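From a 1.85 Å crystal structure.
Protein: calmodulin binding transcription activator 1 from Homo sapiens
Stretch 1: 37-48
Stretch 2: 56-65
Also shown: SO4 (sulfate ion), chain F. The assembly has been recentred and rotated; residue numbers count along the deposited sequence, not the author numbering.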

ATOM      1  N   ASN A  37       0.890  -5.647  18.775  1.00 24.42           N
ATOM      2  CA  ASN A  37      -0.447  -5.287  19.245  1.00 22.14           C
ATOM      3  C   ASN A  37      -1.130  -4.203  18.426  1.00 19.36           C
ATOM      4  O   ASN A  37      -1.998  -3.486  18.931  1.00 17.13           O
ATOM      5  CB  ASN A  37      -0.392  -4.861  20.711  1.00 22.57           C
ATOM      6  CG  ASN A  37       0.052  -5.984  21.618  1.00 25.77           C
ATOM      7  OD1 ASN A  37       1.033  -5.854  22.345  1.00 27.42           O
ATOM      8  ND2 ASN A  37      -0.671  -7.100  21.578  1.00 26.43           N
ATOM      9  N   TYR A  38      -0.730  -4.082  17.166  1.00 16.46           N
ATOM     10  CA  TYR A  38      -1.328  -3.103  16.268  1.00 14.52           C
ATOM     11  C   TYR A  38      -2.606  -3.680  15.678  1.00 13.32           C
ATOM     12  O   TYR A  38      -2.736  -4.887  15.518  1.00 13.05           O
ATOM     13  CB  TYR A  38      -0.383  -2.789  15.116  1.00 13.27           C
ATOM     14  CG  TYR A  38       0.749  -1.863  15.464  1.00 14.13           C
ATOM     15  CD1 TYR A  38       0.527  -0.496  15.619  1.00 14.15           C
ATOM     16  CD2 TYR A  38       2.050  -2.346  15.604  1.00 14.53           C
ATOM     17  CE1 TYR A  38       1.569   0.371  15.899  1.00 15.97           C
ATOM     18  CE2 TYR A  38       3.104  -1.484  15.887  1.00 16.59           C
ATOM     19  CZ  TYR A  38       2.852  -0.128  16.031  1.00 16.75           C
ATOM     20  OH  TYR A  38       3.888   0.733  16.290  1.00 20.83           O
ATOM     21  N   SER A  39      -3.549  -2.807  15.357  1.00 12.75           N
ATOM     22  CA  SER A  39      -4.796  -3.229  14.738  1.00 13.54           C
ATOM     23  C   SER A  39      -5.298  -2.065  13.905  1.00 13.37           C
ATOM     24  O   SER A  39      -4.828  -0.932  14.053  1.00 12.74           O
ATOM     25  CB  SER A  39      -5.847  -3.616  15.792  1.00 13.46           C
ATOM     26  OG  SER A  39      -6.232  -2.507  16.586  1.00 15.52           O
ATOM     27  N   CYS A  40      -6.234  -2.351  13.008  1.00 12.67           N
ATOM     28  CA  CYS A  40      -6.822  -1.315  12.175  1.00 13.51           C
ATOM     29  C   CYS A  40      -8.320  -1.421  12.351  1.00 12.31           C
ATOM     30  O   CYS A  40      -8.875  -2.518  12.387  1.00 13.17           O
ATOM     31  CB  CYS A  40      -6.449  -1.507  10.701  1.00 11.12           C
ATOM     32  SG  CYS A  40      -4.696  -1.202  10.367  1.00 14.83           S
ATOM     33  N   LEU A  41      -8.970  -0.276  12.473  1.00 13.22           N
ATOM     34  CA  LEU A  41     -10.410  -0.259  12.661  1.00 13.97           C
ATOM     35  C   LEU A  41     -11.085   0.363  11.456  1.00 12.39           C
ATOM     36  O   LEU A  41     -10.788   1.502  11.092  1.00 11.80           O
ATOM     37  CB  LEU A  41     -10.773   0.550  13.910  1.00 16.21           C
ATOM     38  CG  LEU A  41      -9.983   0.278  15.196  1.00 21.66           C
ATOM     39  CD1 LEU A  41     -10.576   1.097  16.333  1.00 24.43           C
ATOM     40  CD2 LEU A  41     -10.027  -1.190  15.539  1.00 21.38           C
ATOM     41  N   PHE A  42     -11.972  -0.403  10.828  1.00 13.47           N
ATOM     42  CA  PHE A  42     -12.741   0.061   9.677  1.00 13.07           C
ATOM     43  C   PHE A  42     -14.158   0.231  10.218  1.00 15.66           C
ATOM     44  O   PHE A  42     -14.807  -0.755  10.560  1.00 15.28           O
ATOM     45  CB  PHE A  42     -12.744  -0.986   8.560  1.00 12.78           C
ATOM     46  CG  PHE A  42     -11.394  -1.221   7.934  1.00 10.80           C
ATOM     47  CD1 PHE A  42     -10.418  -1.946   8.601  1.00  9.80           C
ATOM     48  CD2 PHE A  42     -11.110  -0.723   6.661  1.00 12.14           C
ATOM     49  CE1 PHE A  42      -9.168  -2.179   8.009  1.00  9.29           C
ATOM     50  CE2 PHE A  42      -9.865  -0.949   6.063  1.00 10.62           C
ATOM     51  CZ  PHE A  42      -8.895  -1.681   6.746  1.00  7.75           C
ATOM     52  N   ASP A  43     -14.632   1.472  10.299  1.00 17.40           N
ATOM     53  CA  ASP A  43     -15.958   1.751  10.841  1.00 18.80           C
ATOM     54  C   ASP A  43     -16.072   1.035  12.187  1.00 19.61           C
ATOM     55  O   ASP A  43     -17.066   0.369  12.475  1.00 17.96           O
ATOM     56  CB  ASP A  43     -17.060   1.261   9.885  1.00 19.59           C
ATOM     57  CG  ASP A  43     -18.451   1.760  10.289  1.00 22.83           C
ATOM     58  OD1 ASP A  43     -18.530   2.860  10.873  1.00 24.83           O
ATOM     59  OD2 ASP A  43     -19.460   1.072  10.015  1.00 22.28           O
ATOM     60  N   GLN A  44     -15.027   1.163  12.999  1.00 20.86           N
ATOM     61  CA  GLN A  44     -14.974   0.535  14.314  1.00 23.26           C
ATOM     62  C   GLN A  44     -14.837  -0.988  14.315  1.00 22.65           C
ATOM     63  O   GLN A  44     -14.769  -1.600  15.383  1.00 22.03           O
ATOM     64  CB  GLN A  44     -16.194   0.949  15.150  1.00 26.35           C
ATOM     65  CG  GLN A  44     -16.306   2.458  15.321  1.00 29.82           C
ATOM     66  CD  GLN A  44     -15.017   3.079  15.839  1.00 33.14           C
ATOM     67  OE1 GLN A  44     -14.633   4.178  15.431  1.00 34.55           O
ATOM     68  NE2 GLN A  44     -14.345   2.379  16.749  1.00 34.26           N
ATOM     69  N   ILE A  45     -14.810  -1.613  13.140  1.00 20.17           N
ATOM     70  CA  ILE A  45     -14.635  -3.067  13.091  1.00 17.84           C
ATOM     71  C   ILE A  45     -13.133  -3.317  13.090  1.00 16.99           C
ATOM     72  O   ILE A  45     -12.426  -2.894  12.175  1.00 15.15           O
ATOM     73  CB  ILE A  45     -15.218  -3.701  11.821  1.00 18.33           C
ATOM     74  CG1 ILE A  45     -16.729  -3.485  11.758  1.00 19.11           C
ATOM     75  CG2 ILE A  45     -14.903  -5.199  11.814  1.00 19.50           C
ATOM     76  CD1 ILE A  45     -17.371  -4.076  10.516  1.00 23.15           C
ATOM     77  N   SER A  46     -12.650  -4.020  14.106  1.00 14.95           N
ATOM     78  CA  SER A  46     -11.221  -4.277  14.234  1.00 15.19           C
ATOM     79  C   SER A  46     -10.681  -5.528  13.556  1.00 15.02           C
ATOM     80  O   SER A  46     -11.314  -6.582  13.567  1.00 14.98           O
ATOM     81  CB  SER A  46     -10.849  -4.345  15.717  1.00 15.57           C
ATOM     82  OG  SER A  46      -9.458  -4.562  15.882  1.00 18.52           O
ATOM     83  N   VAL A  47      -9.495  -5.390  12.967  1.00 13.14           N
ATOM     84  CA  VAL A  47      -8.779  -6.495  12.345  1.00 12.72           C
ATOM     85  C   VAL A  47      -7.328  -6.326  12.791  1.00 11.92           C
ATOM     86  O   VAL A  47      -6.861  -5.207  13.003  1.00 12.63           O
ATOM     87  CB  VAL A  47      -8.847  -6.477  10.794  1.00 11.92           C
ATOM     88  CG1 VAL A  47     -10.276  -6.742  10.334  1.00 10.06           C
ATOM     89  CG2 VAL A  47      -8.330  -5.148  10.247  1.00  9.68           C
ATOM     90  N   PRO A  48      -6.603  -7.437  12.972  1.00 11.90           N
ATOM     91  CA  PRO A  48      -5.208  -7.313  13.398  1.00 11.20           C
ATOM     92  C   PRO A  48      -4.352  -6.700  12.299  1.00 11.98           C
ATOM     93  O   PRO A  48      -4.716  -6.746  11.124  1.00 12.54           O
ATOM     94  CB  PRO A  48      -4.814  -8.754  13.713  1.00 11.84           C
ATOM     95  CG  PRO A  48      -5.674  -9.551  12.793  1.00 12.68           C
ATOM     96  CD  PRO A  48      -7.003  -8.850  12.857  1.00 10.94           C
ATOM     97  N   VAL A  56       5.295   0.882   8.400  1.00 10.90           N
ATOM     98  CA  VAL A  56       4.386   0.198   7.484  1.00 11.64           C
ATOM     99  C   VAL A  56       3.561  -0.898   8.134  1.00  9.36           C
ATOM    100  O   VAL A  56       4.102  -1.896   8.597  1.00 12.07           O
ATOM    101  CB  VAL A  56       5.165  -0.432   6.320  1.00  9.18           C
ATOM    102  CG1 VAL A  56       4.210  -1.166   5.379  1.00 11.15           C
ATOM    103  CG2 VAL A  56       5.941   0.655   5.585  1.00 10.44           C
ATOM    104  N   LEU A  57       2.246  -0.704   8.161  1.00 10.79           N
ATOM    105  CA  LEU A  57       1.341  -1.701   8.724  1.00  9.04           C
ATOM    106  C   LEU A  57       0.550  -2.383   7.611  1.00 10.06           C
ATOM    107  O   LEU A  57       0.167  -1.742   6.631  1.00 10.52           O
ATOM    108  CB  LEU A  57       0.351  -1.044   9.687  1.00 10.89           C
ATOM    109  CG  LEU A  57       0.945  -0.686  11.044  1.00  9.14           C
ATOM    110  CD1 LEU A  57      -0.035   0.161  11.855  1.00 11.14           C
ATOM    111  CD2 LEU A  57       1.281  -1.976  11.753  1.00  9.20           C
ATOM    112  N   ARG A  58       0.306  -3.679   7.780  1.00 10.05           N
ATOM    113  CA  ARG A  58      -0.472  -4.454   6.819  1.00 10.34           C
ATOM    114  C   ARG A  58      -1.646  -5.116   7.527  1.00  9.91           C
ATOM    115  O   ARG A  58      -1.497  -5.671   8.609  1.00  8.89           O
ATOM    116  CB  ARG A  58       0.373  -5.558   6.179  1.00 10.29           C
ATOM    117  CG  ARG A  58      -0.436  -6.493   5.251  1.00 13.49           C
ATOM    118  CD  ARG A  58       0.275  -7.827   5.002  1.00 15.47           C
ATOM    119  NE  ARG A  58       0.404  -8.623   6.222  1.00 18.17           N
ATOM    120  CZ  ARG A  58       1.242  -9.645   6.374  1.00 22.39           C
ATOM    121  NH1 ARG A  58       2.045 -10.012   5.381  1.00 22.83           N
ATOM    122  NH2 ARG A  58       1.279 -10.305   7.525  1.00 23.19           N
ATOM    123  N   CYS A  59      -2.813  -5.069   6.905  1.00 10.77           N
ATOM    124  CA  CYS A  59      -3.984  -5.727   7.472  1.00 10.07           C
ATOM    125  C   CYS A  59      -4.843  -6.167   6.298  1.00 10.66           C
ATOM    126  O   CYS A  59      -4.592  -5.773   5.166  1.00 10.72           O
ATOM    127  CB  CYS A  59      -4.770  -4.771   8.379  1.00 10.35           C
ATOM    128  SG  CYS A  59      -5.662  -3.429   7.532  1.00 11.11           S
ATOM    129  N   TYR A  60      -5.829  -7.009   6.569  1.00 10.40           N
ATOM    130  CA  TYR A  60      -6.755  -7.469   5.540  1.00  9.54           C
ATOM    131  C   TYR A  60      -8.097  -6.900   5.991  1.00 10.31           C
ATOM    132  O   TYR A  60      -8.596  -7.236   7.066  1.00 10.75           O
ATOM    133  CB  TYR A  60      -6.751  -8.994   5.500  1.00 10.42           C
ATOM    134  CG  TYR A  60      -5.349  -9.541   5.293  1.00  8.93           C
ATOM    135  CD1 TYR A  60      -4.688  -9.378   4.071  1.00 11.24           C
ATOM    136  CD2 TYR A  60      -4.665 -10.177   6.328  1.00 10.83           C
ATOM    137  CE1 TYR A  60      -3.383  -9.845   3.891  1.00 11.64           C
ATOM    138  CE2 TYR A  60      -3.365 -10.641   6.159  1.00 12.33           C
ATOM    139  CZ  TYR A  60      -2.733 -10.477   4.938  1.00 12.99           C
ATOM    140  OH  TYR A  60      -1.466 -10.978   4.764  1.00 13.34           O
ATOM    141  N   CYS A  61      -8.672  -6.019   5.182  1.00 11.04           N
ATOM    142  CA  CYS A  61      -9.910  -5.368   5.583  1.00 11.36           C
ATOM    143  C   CYS A  61     -11.060  -6.334   5.792  1.00 11.72           C
ATOM    144  O   CYS A  61     -11.099  -7.408   5.198  1.00 10.55           O
ATOM    145  CB  CYS A  61     -10.293  -4.272   4.584  1.00 12.23           C
ATOM    146  SG  CYS A  61     -10.915  -4.831   2.993  1.00 13.58           S
ATOM    147  N   PRO A  62     -11.996  -5.974   6.680  1.00 11.54           N
ATOM    148  CA  PRO A  62     -13.168  -6.801   6.989  1.00 12.91           C
ATOM    149  C   PRO A  62     -14.280  -6.557   5.975  1.00 15.30           C
ATOM    150  O   PRO A  62     -14.185  -5.651   5.145  1.00 13.60           O
ATOM    151  CB  PRO A  62     -13.549  -6.332   8.392  1.00 12.55           C
ATOM    152  CG  PRO A  62     -13.249  -4.865   8.320  1.00 11.03           C
ATOM    153  CD  PRO A  62     -11.896  -4.832   7.608  1.00 10.03           C
ATOM    154  N   ALA A  63     -15.325  -7.378   6.028  1.00 16.16           N
ATOM    155  CA  ALA A  63     -16.456  -7.207   5.125  1.00 16.87           C
ATOM    156  C   ALA A  63     -17.249  -6.020   5.666  1.00 17.81           C
ATOM    157  O   ALA A  63     -17.218  -5.753   6.867  1.00 18.18           O
ATOM    158  CB  ALA A  63     -17.327  -8.465   5.124  1.00 17.05           C
ATOM    159  N   HIS A  64     -17.955  -5.312   4.793  1.00 16.83           N
ATOM    160  CA  HIS A  64     -18.745  -4.158   5.226  1.00 20.01           C
ATOM    161  C   HIS A  64     -19.687  -3.726   4.110  1.00 20.19           C
ATOM    162  O   HIS A  64     -19.405  -3.974   2.940  1.00 21.21           O
ATOM    163  CB  HIS A  64     -17.807  -3.001   5.603  1.00 17.51           C
ATOM    164  CG  HIS A  64     -18.481  -1.887   6.348  1.00 18.76           C
ATOM    165  ND1 HIS A  64     -19.339  -0.994   5.742  1.00 18.51           N
ATOM    166  CD2 HIS A  64     -18.437  -1.537   7.657  1.00 17.49           C
ATOM    167  CE1 HIS A  64     -19.795  -0.143   6.645  1.00 16.49           C
ATOM    168  NE2 HIS A  64     -19.264  -0.452   7.815  1.00 18.84           N
ATOM    169  N   ASP A  65     -20.808  -3.094   4.466  1.00 21.94           N
ATOM    170  CA  ASP A  65     -21.752  -2.622   3.456  1.00 24.45           C
ATOM    171  C   ASP A  65     -21.074  -1.567   2.616  1.00 25.10           C
ATOM    172  O   ASP A  65     -20.108  -0.948   3.052  1.00 25.40           O
ATOM    173  CB  ASP A  65     -22.983  -1.952   4.069  1.00 24.95           C
ATOM    174  CG  ASP A  65     -23.737  -2.848   5.000  1.00 26.74           C
ATOM    175  OD1 ASP A  65     -23.731  -4.073   4.775  1.00 28.25           O
ATOM    176  OD2 ASP A  65     -24.350  -2.317   5.951  1.00 29.08           O
TER
HETATM  177  S   SO4 F1006      -0.602 -11.103   0.963  0.50109.71           S
HETATM  178  O1  SO4 F1006       0.248  -9.899   0.595  0.50 83.28           O
HETATM  179  O2  SO4 F1006       0.034 -12.324   0.314  0.50 84.57           O
HETATM  180  O3  SO4 F1006      -0.436 -11.281   2.364  0.50 55.20           O
HETATM  181  O4  SO4 F1006      -1.844 -10.916   0.300  0.50 57.47           O
HETATM  182  O   HOH W   1      -5.693  -8.402   9.210  1.00 10.20           O

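Stretch 1 is a β-hairpin: strands 38-42 and 45-48 are joined by a type I' turn from Phe42 to Ile45 and held by backbone hydrogen bonds, such as Ile45 N to Phe42 O at 2.7 Å. Stretch 2 makes no direct backbone hydrogen bond to it. Its strand from residue 56 packs against the hairpin, running at 55° to the first hairpin strand and 118° to the second. Most of the contact is made by side chains. Alternation sets the pattern: Tyr38, Cys40 and Phe42 point toward stretch 2, while Ser39 and Leu41 point away.

Pro62 has the most surface covered, 79 Å². Its CD lies over one face of the Phe42 ring, 3.4 Å from Phe42 CD1, where a C-H group can meet the π cloud; Cys61 CB shares that face, 3.7 Å from Phe42 CZ. The proline also packs against the second hairpin strand, with CD 3.7 Å from Val47 CG1 and CB 3.9 Å from Ile45 CG2. One compact ring thus serves both strands.

Leu57 follows at 73 Å², laying CD2 over the Tyr38 ring, 3.8 Å from Tyr38 CG. Cys59, with 72 Å² covered, meets Phe42, Cys40 and Val47. Its SG sits at the edge of the Phe42 ring, 3.8 Å from CE1, and 3.7 Å from Cys40 SG, too far for a disulfide. Its CB meets Val47 CG2 at 4.0 Å.

Polar links finish the contact. At the turn, His64 NE2 donates to Asp43 OD2 at 2.7 Å, nearly straight at 167°, while His64 ND1 donates to Asp65 O at 2.8 Å, so both ring nitrogens have a partner and the bonds favour this ring orientation. At the other end, a water donates to Pro48 O (2.7 Å) and accepts from Tyr60 N (3.0 Å), bridging the two backbones.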